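PDB 3CZ5: Two-component response regulator, LuxR family from Aurantimonas sp., which probably binds DNA as a phosphorylation-controlled transcription regulator, of which this chain is the N-terminal part, holding the receiver domain. Local coordinates for residues A[11-16]-A[60-65]; A[105-110]-A[131-136]; A[6-11]-A[29-34]; A[79-84]-A[121-126]. All blocks are in the same frame, centred on the assembly; numbering follows the deposited sequence.

Contact 1 (A[11-16]-A[60-65]); sequences VDDHPI and TLPGPG. With PO4 (phosphate ion), chain F; PO4 (phosphate ion), chain E.
Asp13 lies against the ring of Pro62, the two side chains sliding past each other in opposite directions, with Asp13 CB 3.5 Å from Pro62 CD. CG of Asp13 sits between the backbone N and the carbonyl carbon (chi1 44°), which sets it beside Pro62 CD. From there its OD1 lies 3.7 Å from Leu61 CD2 and 3.3 Å from Thr60 O, the latter a meeting of two acceptors and not a bond. Deeper in, Val11 CG1 meets Leu61 CD1 at 3.9 Å, the side chains crossing at about a right angle. An alanine at Asp13 would keep CB on Pro62 but remove the carboxylate, which would probably open a gap beside Pro62 CD and Leu61 CD2 and make the pocket less acidic. Early in the loop, Thr60 N donates to O3 of a phosphate ion at 3.1 Å, an ion probably from the crystallisation liquor that Leu59 N, Thr86 OG1 and Lys108 NZ also hold. Carboxylates of both Asp12 and Asp13 come close to OD2 of Asp58, the residue predicted to be phosphorylated and unmodified here. Such an acidic cluster at the C-terminal ends of parallel strands is the hallmark of the CheY-like receiver active site, where relatives bind magnesium.

Contact 2 (A[105-110]-A[131-136]); sequences YVTKSS and PDIAQE. With PO4 (phosphate ion), chain E.
Asp132 OD2 gathers hydroxyls around it: Ser110 OG stands 2.8 Å away, and Ser130 OG, just before the helix, is hydrogen-bonded to the same oxygen. The other carboxylate oxygen, Asp132 OD1, meets Thr107 OG1 at 2.7 Å, the two side chains reaching tip to tip. Thr107 OG1 also lies 3.1 Å from Asp132 OD2. CG of Asp132 and OG1 of Thr107 both lie between their own backbone N and carbonyl carbon (chi1 50° and 68°), which points Asp132 CG and Thr107 OG1 at each other across the strand-helix interface. Next to this polar cluster Ile133 CD1 approaches the edge of the Tyr105 ring, near its plane and with the side chains crossing at about a right angle; the exact place of this methyl is doubtful. Tyr105 OH is bound to His88 O. Beyond the strand, in the turn that follows, Lys108 NZ donates to phosphate O2 at 2.7 Å and forms a salt bridge with Asp58, as the lysine of receiver domains commonly does. Strand 105-107 runs between strands 82-86 and 128-129, Tyr105 packs on helix 91-99, and the N-to-C directions of helix 131-136 and strand 105-107 make an angle of 117°, the axes 8.0 Å apart at their closest.

Contact 3 (A[6-11]-A[29-34]); sequences ARIMLV and PGYAVV
Strands 6-11 and 31-34 pair in parallel, Ala6 with Tyr31, Arg7 with Ala32 and Ile8 with Val33, while their short axes diverge by 41°. Ala6 O receives Ala32 N at 2.8 Å, Ile8 N donates to Ala32 O at 2.7 Å, and Ile8 O takes Val34 N; a weak bond from Ala6 N to Gly30 O opens the pairing. On the face carrying Ala6, Ile8, Tyr31 and Val33, Ile8 CD1 rests on Tyr31 CB at 3.8 Å, the side chains crossing obliquely, while Ala6 CB reaches Tyr31 CD1 at 4.1 Å. Leu10 CD1 meets Val33 CG1 at 3.7 Å, the side chains at about a right angle; CG1 of Val33 is anti to its backbone N (chi1 -176°), which brings it to Leu10. The Arg7 chain bends at chi3, which turns NE toward Val34; CG2 of Val34 comes within 3.8 Å of Arg7 NH2, and CG1 stands above the guanidinium plane, offset toward the rim. Thr50 O accepts a bond from Arg7 NH1. Helix 15-25 packs against Tyr31 through Ile25 and against Val33 through Arg22, completing the first beta-alpha-beta crossover of the receiver fold, at one margin of the parallel sheet.

Contact 4 (A[79-84]-A[121-126]); sequences AARILI and AILAGR
Ile122 packs on Arg81, just before strand 82-86, and on Leu83 within it, in the parallel alpha/beta receiver fold. Its CD1 lies 3.9 Å from Leu83 CB, and its CG2 lies 4.0 Å from Arg81 CB. The Arg81 chain, extended from CG to NE, slides past Ile122 in the opposite direction and carries its guanidinium to the turn from Ile122 to Gly125. There Leu123 CA covers one face of the flat group, and Arg81 NE comes within 3.6 Å of Ile122 O, too loosely for a bond. The positive charge is probably still favoured beside the carbonyls of this turn. An alanine at Arg81 would keep CB on Ile122 but lose the guanidinium, which would probably leave a gap beside Leu123 CA and Gly125 CA and less positive charge near the carbonyl of Ile122. In the next shell, Leu83 also touches Leu115, Ala118 and Ile119 of helix 114-122, and Ile122 leans on Ile54 of strand 54-57. Backbone bonds to Val55 and Met57 fix Leu83 in the sheet. A Schellman motif positions the guanidinium's neighbours: Gly125 has a positive phi of 107°, Arg126 N returns to Ala121 O, and Gly125 N donates to Ile122 O at 2.7 Å.

How the contacts relate
From the N terminus, contact 3 closes first, bringing strand 31-34 back beside strand 6-11 after helix 15-25. Contact 1 crosses it, since 11-16 continues the same strand through Val11 and then waits for the loop 60-65. The second half repeats the pattern: contact 4 joins 79-84 to 121-126, and contact 2, opening at 105-110 inside that span, closes only at 131-136, so these two cross as well. Neighbouring strands 82-86 and 104-107 tie contacts 2 and 4 together in the sheet. Between the halves, a phosphate ion bridges contacts 1 and 2 at the active-site end, while Leu123 of contact 4 packs on Ala6 of contact 3.

Contact 1 (A[11-16]-A[60-65])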
loop_
_atom_site.group_PDB
_atom_site.type_symbol
_atom_site.label_atom_id
_atom_site.label_comp_id
_atom_site.label_asym_id
_atom_site.label_seq_id
_atom_site.Cartn_x
_atom_site.Cartn_y
_atom_site.Cartn_z
ATOM N N VAL A 11 2.308 3.921 6.434
ATOM C CA VAL A 11 3.086 5.092 6.153
ATOM C C VAL A 11 2.059 6.005 5.581
ATOM O O VAL A 11 1.556 5.724 4.535
ATOM C CB VAL A 11 4.101 4.734 5.068
ATOM C CG1 VAL A 11 4.897 5.923 4.597
ATOM C CG2 VAL A 11 5.014 3.610 5.557
ATOM N N ASP A 12 1.729 7.050 6.309
ATOM C CA ASP A 12 0.768 8.069 5.968
ATOM C C ASP A 12 1.212 9.314 6.762
ATOM O O ASP A 12 1.640 9.209 7.898
ATOM C CB ASP A 12 -0.542 7.616 6.524
ATOM C CG ASP A 12 -1.684 8.323 5.935
ATOM O OD1 ASP A 12 -1.453 9.324 5.252
ATOM O OD2 ASP A 12 -2.827 7.854 6.113
ATOM N N ASP A 13 1.160 10.490 6.187
ATOM C CA ASP A 13 1.469 11.724 6.932
ATOM C C ASP A 13 0.208 12.305 7.563
ATOM O O ASP A 13 0.224 13.396 8.014
ATOM C CB ASP A 13 2.040 12.769 5.959
ATOM C CG ASP A 13 1.247 12.834 4.626
ATOM O OD1 ASP A 13 0.957 11.789 3.968
ATOM O OD2 ASP A 13 0.882 13.969 4.251
ATOM N N HIS A 14 -0.895 11.568 7.528
ATOM C CA HIS A 14 -2.126 12.034 8.092
ATOM C C HIS A 14 -2.423 11.289 9.430
ATOM O O HIS A 14 -3.187 10.299 9.549
ATOM C CB HIS A 14 -3.238 11.941 7.018
ATOM C CG HIS A 14 -3.146 13.039 5.986
ATOM N ND1 HIS A 14 -3.791 14.255 6.117
ATOM C CD2 HIS A 14 -2.550 13.059 4.770
ATOM C CE1 HIS A 14 -3.577 14.973 5.038
ATOM N NE2 HIS A 14 -2.834 14.268 4.206
ATOM N N PRO A 15 -1.806 11.792 10.464
ATOM C CA PRO A 15 -1.674 11.102 11.728
ATOM C C PRO A 15 -3.002 10.603 12.233
ATOM O O PRO A 15 -3.078 9.478 12.666
ATOM C CB PRO A 15 -1.088 12.154 12.634
ATOM C CG PRO A 15 -1.336 13.476 11.914
ATOM C CD PRO A 15 -1.366 13.188 10.477
ATOM N N ILE A 16 -4.070 11.371 12.130
ATOM C CA ILE A 16 -5.353 10.851 12.609
ATOM C C ILE A 16 -6.113 9.922 11.666
ATOM O O ILE A 16 -6.598 8.882 12.098
ATOM C CB ILE A 16 -6.226 11.981 12.991
ATOM C CG1 ILE A 16 -5.365 12.915 13.856
ATOM C CG2 ILE A 16 -7.521 11.480 13.703
ATOM C CD1 ILE A 16 -6.221 13.856 14.526
ATOM N N THR A 60 1.123 9.867 -1.813
ATOM C CA THR A 60 1.519 11.218 -1.648
ATOM C C THR A 60 2.082 11.373 -0.265
ATOM O O THR A 60 1.381 11.090 0.730
ATOM C CB THR A 60 0.360 12.170 -1.850
ATOM O OG1 THR A 60 -0.239 11.878 -3.104
ATOM C CG2 THR A 60 0.876 13.574 -1.925
ATOM N N LEU A 61 3.336 11.853 -0.198
ATOM C CA LEU A 61 4.030 11.929 1.065
ATOM C C LEU A 61 4.824 13.216 1.166
ATOM O O LEU A 61 5.317 13.735 0.156
ATOM C CB LEU A 61 4.947 10.715 1.176
ATOM C CG LEU A 61 4.337 9.336 1.445
ATOM C CD1 LEU A 61 5.442 8.312 1.529
ATOM C CD2 LEU A 61 3.659 9.521 2.770
ATOM N N PRO A 62 4.936 13.761 2.389
ATOM C CA PRO A 62 5.779 14.951 2.489
ATOM C C PRO A 62 7.210 14.434 2.177
ATOM O O PRO A 62 7.762 13.566 2.930
ATOM C CB PRO A 62 5.564 15.445 3.919
ATOM C CG PRO A 62 5.212 14.197 4.693
ATOM C CD PRO A 62 4.652 13.142 3.694
ATOM N N GLY A 63 7.779 14.922 1.067
ATOM C CA GLY A 63 9.025 14.385 0.526
ATOM C C GLY A 63 8.702 13.517 -0.673
ATOM O O GLY A 63 7.707 13.709 -1.367
ATOM N N PRO A 64 9.509 12.507 -0.910
ATOM C CA PRO A 64 9.242 11.480 -1.907
ATOM C C PRO A 64 7.969 10.702 -1.577
ATOM O O PRO A 64 7.602 10.515 -0.373
ATOM C CB PRO A 64 10.422 10.516 -1.729
ATOM C CG PRO A 64 11.492 11.311 -1.090
ATOM C CD PRO A 64 10.766 12.274 -0.180
ATOM N N GLY A 65 7.305 10.173 -2.595
ATOM C CA GLY A 65 6.044 9.529 -2.248
ATOM C C GLY A 65 6.160 8.047 -2.303
ATOM O O GLY A 65 7.254 7.537 -2.246
HETATM P P PO4 F . -5.252 14.583 9.932
HETATM O O1 PO4 F . -5.338 15.725 8.961
HETATM O O2 PO4 F . -6.464 13.714 9.982
HETATM O O3 PO4 F . -4.267 13.805 9.088
HETATM O O4 PO4 F . -4.745 15.097 11.244
HETATM P P PO4 E . -2.693 10.033 -0.553
HETATM O O1 PO4 E . -3.480 11.015 -1.348
HETATM O O2 PO4 E . -3.461 9.218 0.464
HETATM O O3 PO4 E . -1.915 9.124 -1.460
HETATM O O4 PO4 E . -1.749 11.058 0.020
#

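Contact 2 (A[105-110]-A[131-136])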
loop_
_atom_site.group_PDB
_atom_site.type_symbol
_atom_site.label_atom_id
_atom_site.label_comp_id
_atom_site.label_asym_id
_atom_site.label_seq_id
_atom_site.Cartn_x
_atom_site.Cartn_y
_atom_site.Cartn_z
ATOM N N TYR A 105 -2.638 -1.677 -5.531
ATOM C CA TYR A 105 -2.842 -0.225 -5.584
ATOM C C TYR A 105 -4.299 -0.077 -5.350
ATOM O O TYR A 105 -5.103 -0.535 -6.181
ATOM C CB TYR A 105 -2.481 0.299 -6.933
ATOM C CG TYR A 105 -2.551 1.748 -7.051
ATOM C CD1 TYR A 105 -1.413 2.522 -7.142
ATOM C CD2 TYR A 105 -3.752 2.370 -7.054
ATOM C CE1 TYR A 105 -1.494 3.887 -7.252
ATOM C CE2 TYR A 105 -3.851 3.751 -7.165
ATOM C CZ TYR A 105 -2.726 4.504 -7.271
ATOM O OH TYR A 105 -2.890 5.883 -7.404
ATOM N N VAL A 106 -4.650 0.496 -4.183
ATOM C CA VAL A 106 -6.057 0.557 -3.749
ATOM C C VAL A 106 -6.499 2.000 -3.530
ATOM O O VAL A 106 -5.676 2.804 -3.133
ATOM C CB VAL A 106 -6.225 -0.213 -2.491
ATOM C CG1 VAL A 106 -7.363 0.321 -1.728
ATOM C CG2 VAL A 106 -6.444 -1.712 -2.837
ATOM N N THR A 107 -7.742 2.373 -3.833
ATOM C CA THR A 107 -8.126 3.768 -3.657
ATOM C C THR A 107 -8.950 4.025 -2.385
ATOM O O THR A 107 -9.785 3.252 -1.984
ATOM C CB THR A 107 -8.856 4.380 -4.837
ATOM O OG1 THR A 107 -10.157 3.778 -4.995
ATOM C CG2 THR A 107 -8.026 4.214 -6.040
ATOM N N LYS A 108 -8.675 5.152 -1.757
ATOM C CA LYS A 108 -9.220 5.478 -0.479
ATOM C C LYS A 108 -10.717 5.772 -0.502
ATOM O O LYS A 108 -11.346 5.746 0.544
ATOM C CB LYS A 108 -8.467 6.651 0.103
ATOM C CG LYS A 108 -7.204 6.214 0.780
ATOM C CD LYS A 108 -6.438 7.348 1.441
ATOM C CE LYS A 108 -5.458 6.720 2.370
ATOM N NZ LYS A 108 -4.271 7.516 2.374
ATOM N N SER A 109 -11.297 6.032 -1.667
ATOM C CA SER A 109 -12.733 6.168 -1.708
ATOM C C SER A 109 -13.362 4.928 -2.267
ATOM O O SER A 109 -14.483 5.005 -2.776
ATOM C CB SER A 109 -13.143 7.349 -2.569
ATOM O OG SER A 109 -12.302 7.455 -3.721
ATOM N N SER A 110 -12.668 3.795 -2.197
ATOM C CA SER A 110 -13.315 2.560 -2.616
ATOM C C SER A 110 -14.098 2.087 -1.427
ATOM O O SER A 110 -14.085 2.743 -0.397
ATOM C CB SER A 110 -12.309 1.498 -3.051
ATOM O OG SER A 110 -11.439 1.956 -4.103
ATOM N N PRO A 131 -11.624 -2.184 -7.692
ATOM C CA PRO A 131 -12.477 -2.113 -8.856
ATOM C C PRO A 131 -12.244 -0.868 -9.677
ATOM O O PRO A 131 -12.046 -0.926 -10.882
ATOM C CB PRO A 131 -13.853 -2.028 -8.246
ATOM C CG PRO A 131 -13.688 -2.054 -6.823
ATOM C CD PRO A 131 -12.403 -2.687 -6.554
ATOM N N ASP A 132 -12.294 0.275 -9.043
ATOM C CA ASP A 132 -12.246 1.490 -9.838
ATOM C C ASP A 132 -10.969 1.568 -10.649
ATOM O O ASP A 132 -10.976 2.008 -11.798
ATOM C CB ASP A 132 -12.408 2.695 -8.948
ATOM C CG ASP A 132 -11.480 2.658 -7.765
ATOM O OD1 ASP A 132 -10.797 3.645 -7.660
ATOM O OD2 ASP A 132 -11.419 1.740 -6.902
ATOM N N ILE A 133 -9.870 1.069 -10.126
ATOM C CA ILE A 133 -8.634 1.149 -10.894
ATOM C C ILE A 133 -8.482 0.030 -11.918
ATOM O O ILE A 133 -7.989 0.251 -13.045
ATOM C CB ILE A 133 -7.438 1.198 -9.966
ATOM C CG1 ILE A 133 -7.080 2.661 -9.681
ATOM C CG2 ILE A 133 -6.260 0.420 -10.539
ATOM C CD1 ILE A 133 -6.756 2.783 -8.263
ATOM N N ALA A 134 -8.928 -1.159 -11.539
ATOM C CA ALA A 134 -9.002 -2.268 -12.490
ATOM C C ALA A 134 -9.780 -1.821 -13.703
ATOM O O ALA A 134 -9.410 -2.091 -14.840
ATOM C CB ALA A 134 -9.685 -3.430 -11.873
ATOM N N GLN A 135 -10.902 -1.160 -13.440
ATOM C CA GLN A 135 -11.772 -0.670 -14.492
ATOM C C GLN A 135 -10.973 0.301 -15.356
ATOM O O GLN A 135 -11.024 0.165 -16.590
ATOM C CB GLN A 135 -12.969 0.040 -13.890
ATOM C CG GLN A 135 -14.045 0.279 -14.889
ATOM C CD GLN A 135 -14.709 -1.023 -15.338
ATOM O OE1 GLN A 135 -14.482 -2.095 -14.764
ATOM N NE2 GLN A 135 -15.542 -0.926 -16.369
ATOM N N GLU A 136 -10.218 1.236 -14.720
ATOM C CA GLU A 136 -9.544 2.266 -15.502
ATOM C C GLU A 136 -8.422 1.698 -16.353
ATOM O O GLU A 136 -8.254 2.051 -17.523
ATOM C CB GLU A 136 -9.032 3.391 -14.664
ATOM C CG GLU A 136 -9.890 3.698 -13.500
ATOM C CD GLU A 136 -9.438 4.986 -12.851
ATOM O OE1 GLU A 136 -9.213 5.966 -13.612
ATOM O OE2 GLU A 136 -9.284 5.014 -11.609
HETATM P P PO4 E . -2.693 10.033 -0.553
HETATM O O1 PO4 E . -3.480 11.015 -1.348
HETATM O O2 PO4 E . -3.461 9.218 0.464
HETATM O O3 PO4 E . -1.915 9.124 -1.460
HETATM O O4 PO4 E . -1.749 11.058 0.020
#

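Contact 3 (A[6-11]-A[29-34])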
loop_
_atom_site.group_PDB
_atom_site.type_symbol
_atom_site.label_atom_id
_atom_site.label_comp_id
_atom_site.label_asym_id
_atom_site.label_seq_id
_atom_site.Cartn_x
_atom_site.Cartn_y
_atom_site.Cartn_z
ATOM N N ALA A 6 -0.205 -11.913 10.843
ATOM C CA ALA A 6 0.515 -10.798 10.048
ATOM C C ALA A 6 0.969 -9.463 10.705
ATOM O O ALA A 6 0.202 -8.778 11.384
ATOM C CB ALA A 6 -0.235 -10.465 8.810
ATOM N N ARG A 7 2.203 -9.039 10.480
ATOM C CA ARG A 7 2.633 -7.748 11.031
ATOM C C ARG A 7 2.648 -6.678 9.928
ATOM O O ARG A 7 3.210 -6.960 8.880
ATOM C CB ARG A 7 4.019 -7.885 11.668
ATOM C CG ARG A 7 4.077 -8.997 12.730
ATOM C CD ARG A 7 5.513 -9.325 13.295
ATOM N NE ARG A 7 6.218 -8.196 13.937
ATOM C CZ ARG A 7 7.214 -7.494 13.330
ATOM N NH1 ARG A 7 7.627 -7.828 12.069
ATOM N NH2 ARG A 7 7.846 -6.467 13.963
ATOM N N ILE A 8 2.068 -5.472 10.150
ATOM C CA ILE A 8 1.927 -4.433 9.103
ATOM C C ILE A 8 2.556 -3.052 9.468
ATOM O O ILE A 8 2.518 -2.626 10.628
ATOM C CB ILE A 8 0.384 -4.204 8.731
ATOM C CG1 ILE A 8 -0.262 -5.448 8.056
ATOM C CG2 ILE A 8 0.178 -2.982 7.838
ATOM C CD1 ILE A 8 -1.410 -6.095 8.840
ATOM N N MET A 9 3.114 -2.344 8.472
ATOM C CA MET A 9 3.581 -0.986 8.637
ATOM C C MET A 9 2.674 -0.005 7.857
ATOM O O MET A 9 2.287 -0.320 6.705
ATOM C CB MET A 9 4.961 -0.905 8.056
ATOM C CG MET A 9 5.608 0.535 8.090
ATOM S SD MET A 9 7.411 0.407 7.733
ATOM C CE MET A 9 7.837 1.832 8.624
ATOM N N LEU A 10 2.314 1.131 8.468
ATOM C CA LEU A 10 1.528 2.148 7.828
ATOM C C LEU A 10 2.350 3.380 7.640
ATOM O O LEU A 10 2.947 3.901 8.589
ATOM C CB LEU A 10 0.355 2.621 8.691
ATOM C CG LEU A 10 -1.034 2.107 8.397
ATOM C CD1 LEU A 10 -0.767 0.642 8.466
ATOM C CD2 LEU A 10 -1.915 2.525 9.488
ATOM N N VAL A 11 2.308 3.921 6.434
ATOM C CA VAL A 11 3.086 5.092 6.153
ATOM C C VAL A 11 2.059 6.005 5.581
ATOM O O VAL A 11 1.556 5.724 4.535
ATOM C CB VAL A 11 4.101 4.734 5.068
ATOM C CG1 VAL A 11 4.897 5.923 4.597
ATOM C CG2 VAL A 11 5.014 3.610 5.557
ATOM N N PRO A 29 -8.819 -10.078 12.695
ATOM C CA PRO A 29 -7.976 -10.499 13.809
ATOM C C PRO A 29 -6.829 -11.252 13.200
ATOM O O PRO A 29 -6.933 -11.648 12.043
ATOM C CB PRO A 29 -8.924 -11.374 14.666
ATOM C CG PRO A 29 -9.857 -11.914 13.751
ATOM C CD PRO A 29 -9.999 -10.967 12.551
ATOM N N GLY A 30 -5.736 -11.387 13.943
ATOM C CA GLY A 30 -4.443 -11.745 13.350
ATOM C C GLY A 30 -3.593 -10.584 12.779
ATOM O O GLY A 30 -2.378 -10.627 12.805
ATOM N N TYR A 31 -4.207 -9.538 12.263
ATOM C CA TYR A 31 -3.450 -8.448 11.688
ATOM C C TYR A 31 -2.892 -7.388 12.700
ATOM O O TYR A 31 -3.652 -6.667 13.305
ATOM C CB TYR A 31 -4.352 -7.765 10.661
ATOM C CG TYR A 31 -4.512 -8.583 9.373
ATOM C CD1 TYR A 31 -4.229 -9.972 9.345
ATOM C CD2 TYR A 31 -4.972 -7.986 8.191
ATOM C CE1 TYR A 31 -4.376 -10.728 8.123
ATOM C CE2 TYR A 31 -5.089 -8.702 7.012
ATOM C CZ TYR A 31 -4.819 -10.075 6.969
ATOM O OH TYR A 31 -4.983 -10.735 5.762
ATOM N N ALA A 32 -1.577 -7.238 12.856
ATOM C CA ALA A 32 -1.148 -6.176 13.750
ATOM C C ALA A 32 -0.365 -5.039 13.113
ATOM O O ALA A 32 0.619 -5.211 12.425
ATOM C CB ALA A 32 -0.437 -6.725 14.966
ATOM N N VAL A 33 -0.848 -3.842 13.305
ATOM C CA VAL A 33 -0.125 -2.733 12.758
ATOM C C VAL A 33 0.996 -2.436 13.710
ATOM O O VAL A 33 0.759 -1.950 14.846
ATOM C CB VAL A 33 -0.949 -1.441 12.607
ATOM C CG1 VAL A 33 -0.081 -0.443 11.937
ATOM C CG2 VAL A 33 -2.177 -1.674 11.762
ATOM N N VAL A 34 2.212 -2.647 13.220
ATOM C CA VAL A 34 3.345 -2.780 14.083
ATOM C C VAL A 34 4.331 -1.561 14.101
ATOM O O VAL A 34 5.068 -1.362 15.068
ATOM C CB VAL A 34 4.029 -4.006 13.636
ATOM C CG1 VAL A 34 5.055 -3.608 12.607
ATOM C CG2 VAL A 34 4.597 -4.706 14.746
#

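Contact 4 (A[79-84]-A[121-126])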
loop_
_atom_site.group_PDB
_atom_site.type_symbol
_atom_site.label_atom_id
_atom_site.label_comp_id
_atom_site.label_asym_id
_atom_site.label_seq_id
_atom_site.Cartn_x
_atom_site.Cartn_y
_atom_site.Cartn_z
ATOM N N ALA A 79 11.855 -8.874 -2.215
ATOM C CA ALA A 79 10.560 -9.498 -2.073
ATOM C C ALA A 79 9.558 -8.606 -1.314
ATOM O O ALA A 79 8.484 -9.042 -1.031
ATOM C CB ALA A 79 10.676 -10.825 -1.427
ATOM N N ALA A 80 9.872 -7.358 -1.013
ATOM C CA ALA A 80 8.959 -6.530 -0.224
ATOM C C ALA A 80 7.566 -6.425 -0.773
ATOM O O ALA A 80 7.378 -6.058 -1.941
ATOM C CB ALA A 80 9.508 -5.162 -0.069
ATOM N N ARG A 81 6.589 -6.699 0.085
ATOM C CA ARG A 81 5.210 -6.516 -0.276
ATOM C C ARG A 81 4.661 -5.101 0.114
ATOM O O ARG A 81 4.316 -4.852 1.297
ATOM C CB ARG A 81 4.387 -7.639 0.356
ATOM C CG ARG A 81 4.569 -8.951 -0.316
ATOM C CD ARG A 81 4.285 -10.072 0.623
ATOM N NE ARG A 81 3.836 -11.304 -0.087
ATOM C CZ ARG A 81 3.782 -12.552 0.445
ATOM N NH1 ARG A 81 4.187 -12.755 1.712
ATOM N NH2 ARG A 81 3.348 -13.581 -0.288
ATOM N N ILE A 82 4.537 -4.201 -0.864
ATOM C CA ILE A 82 3.950 -2.887 -0.600
ATOM C C ILE A 82 2.581 -2.649 -1.235
ATOM O O ILE A 82 2.411 -2.891 -2.430
ATOM C CB ILE A 82 4.883 -1.729 -1.108
ATOM C CG1 ILE A 82 6.263 -1.792 -0.439
ATOM C CG2 ILE A 82 4.230 -0.353 -0.881
ATOM C CD1 ILE A 82 7.215 -2.566 -1.225
ATOM N N LEU A 83 1.615 -2.135 -0.469
ATOM C CA LEU A 83 0.273 -1.818 -0.987
ATOM C C LEU A 83 0.146 -0.312 -1.066
ATOM O O LEU A 83 0.114 0.356 -0.049
ATOM C CB LEU A 83 -0.775 -2.371 -0.054
ATOM C CG LEU A 83 -2.213 -1.848 -0.139
ATOM C CD1 LEU A 83 -2.814 -2.049 -1.460
ATOM C CD2 LEU A 83 -3.194 -2.638 0.716
ATOM N N ILE A 84 0.153 0.280 -2.245
ATOM C CA ILE A 84 -0.144 1.694 -2.275
ATOM C C ILE A 84 -1.634 1.845 -1.997
ATOM O O ILE A 84 -2.469 1.091 -2.607
ATOM C CB ILE A 84 0.004 2.298 -3.583
ATOM C CG1 ILE A 84 1.470 2.335 -4.040
ATOM C CG2 ILE A 84 -0.562 3.703 -3.412
ATOM C CD1 ILE A 84 2.514 2.228 -2.954
ATOM N N ALA A 121 -5.272 -10.460 0.119
ATOM C CA ALA A 121 -4.845 -11.044 -1.157
ATOM C C ALA A 121 -3.403 -10.912 -1.470
ATOM O O ALA A 121 -2.885 -11.733 -2.223
ATOM C CB ALA A 121 -5.559 -10.407 -2.273
ATOM N N ILE A 122 -2.788 -9.816 -1.032
ATOM C CA ILE A 122 -1.375 -9.608 -1.298
ATOM C C ILE A 122 -0.596 -10.688 -0.525
ATOM O O ILE A 122 0.346 -11.345 -1.061
ATOM C CB ILE A 122 -0.919 -8.212 -0.890
ATOM C CG1 ILE A 122 -1.036 -7.277 -2.069
ATOM C CG2 ILE A 122 0.520 -8.209 -0.595
ATOM C CD1 ILE A 122 -1.517 -5.863 -1.669
ATOM N N LEU A 123 -1.022 -10.878 0.733
ATOM C CA LEU A 123 -0.422 -11.870 1.640
ATOM C C LEU A 123 -0.709 -13.289 1.160
ATOM O O LEU A 123 -0.119 -14.282 1.614
ATOM C CB LEU A 123 -0.963 -11.659 3.038
ATOM C CG LEU A 123 -0.414 -10.420 3.725
ATOM C CD1 LEU A 123 -0.883 -10.228 5.140
ATOM C CD2 LEU A 123 1.112 -10.513 3.791
ATOM N N ALA A 124 -1.610 -13.369 0.195
ATOM C CA ALA A 124 -2.057 -14.649 -0.280
ATOM C C ALA A 124 -1.128 -14.890 -1.389
ATOM O O ALA A 124 -1.000 -16.025 -1.859
ATOM C CB ALA A 124 -3.529 -14.590 -0.817
ATOM N N GLY A 125 -0.507 -13.812 -1.839
ATOM C CA GLY A 125 0.443 -13.884 -2.916
ATOM C C GLY A 125 -0.089 -13.316 -4.212
ATOM O O GLY A 125 0.570 -13.480 -5.222
ATOM N N ARG A 126 -1.260 -12.648 -4.212
ATOM C CA ARG A 126 -1.771 -12.047 -5.451
ATOM C C ARG A 126 -1.615 -10.539 -5.463
ATOM O O ARG A 126 -1.227 -9.906 -4.465
ATOM C CB ARG A 126 -3.222 -12.426 -5.710
ATOM C CG ARG A 126 -3.531 -13.879 -5.293
ATOM C CD ARG A 126 -4.965 -14.294 -5.515
ATOM N NE ARG A 126 -5.966 -13.403 -4.923
ATOM C CZ ARG A 126 -6.688 -13.693 -3.825
ATOM N NH1 ARG A 126 -6.503 -14.864 -3.199
ATOM N NH2 ARG A 126 -7.602 -12.830 -3.352
#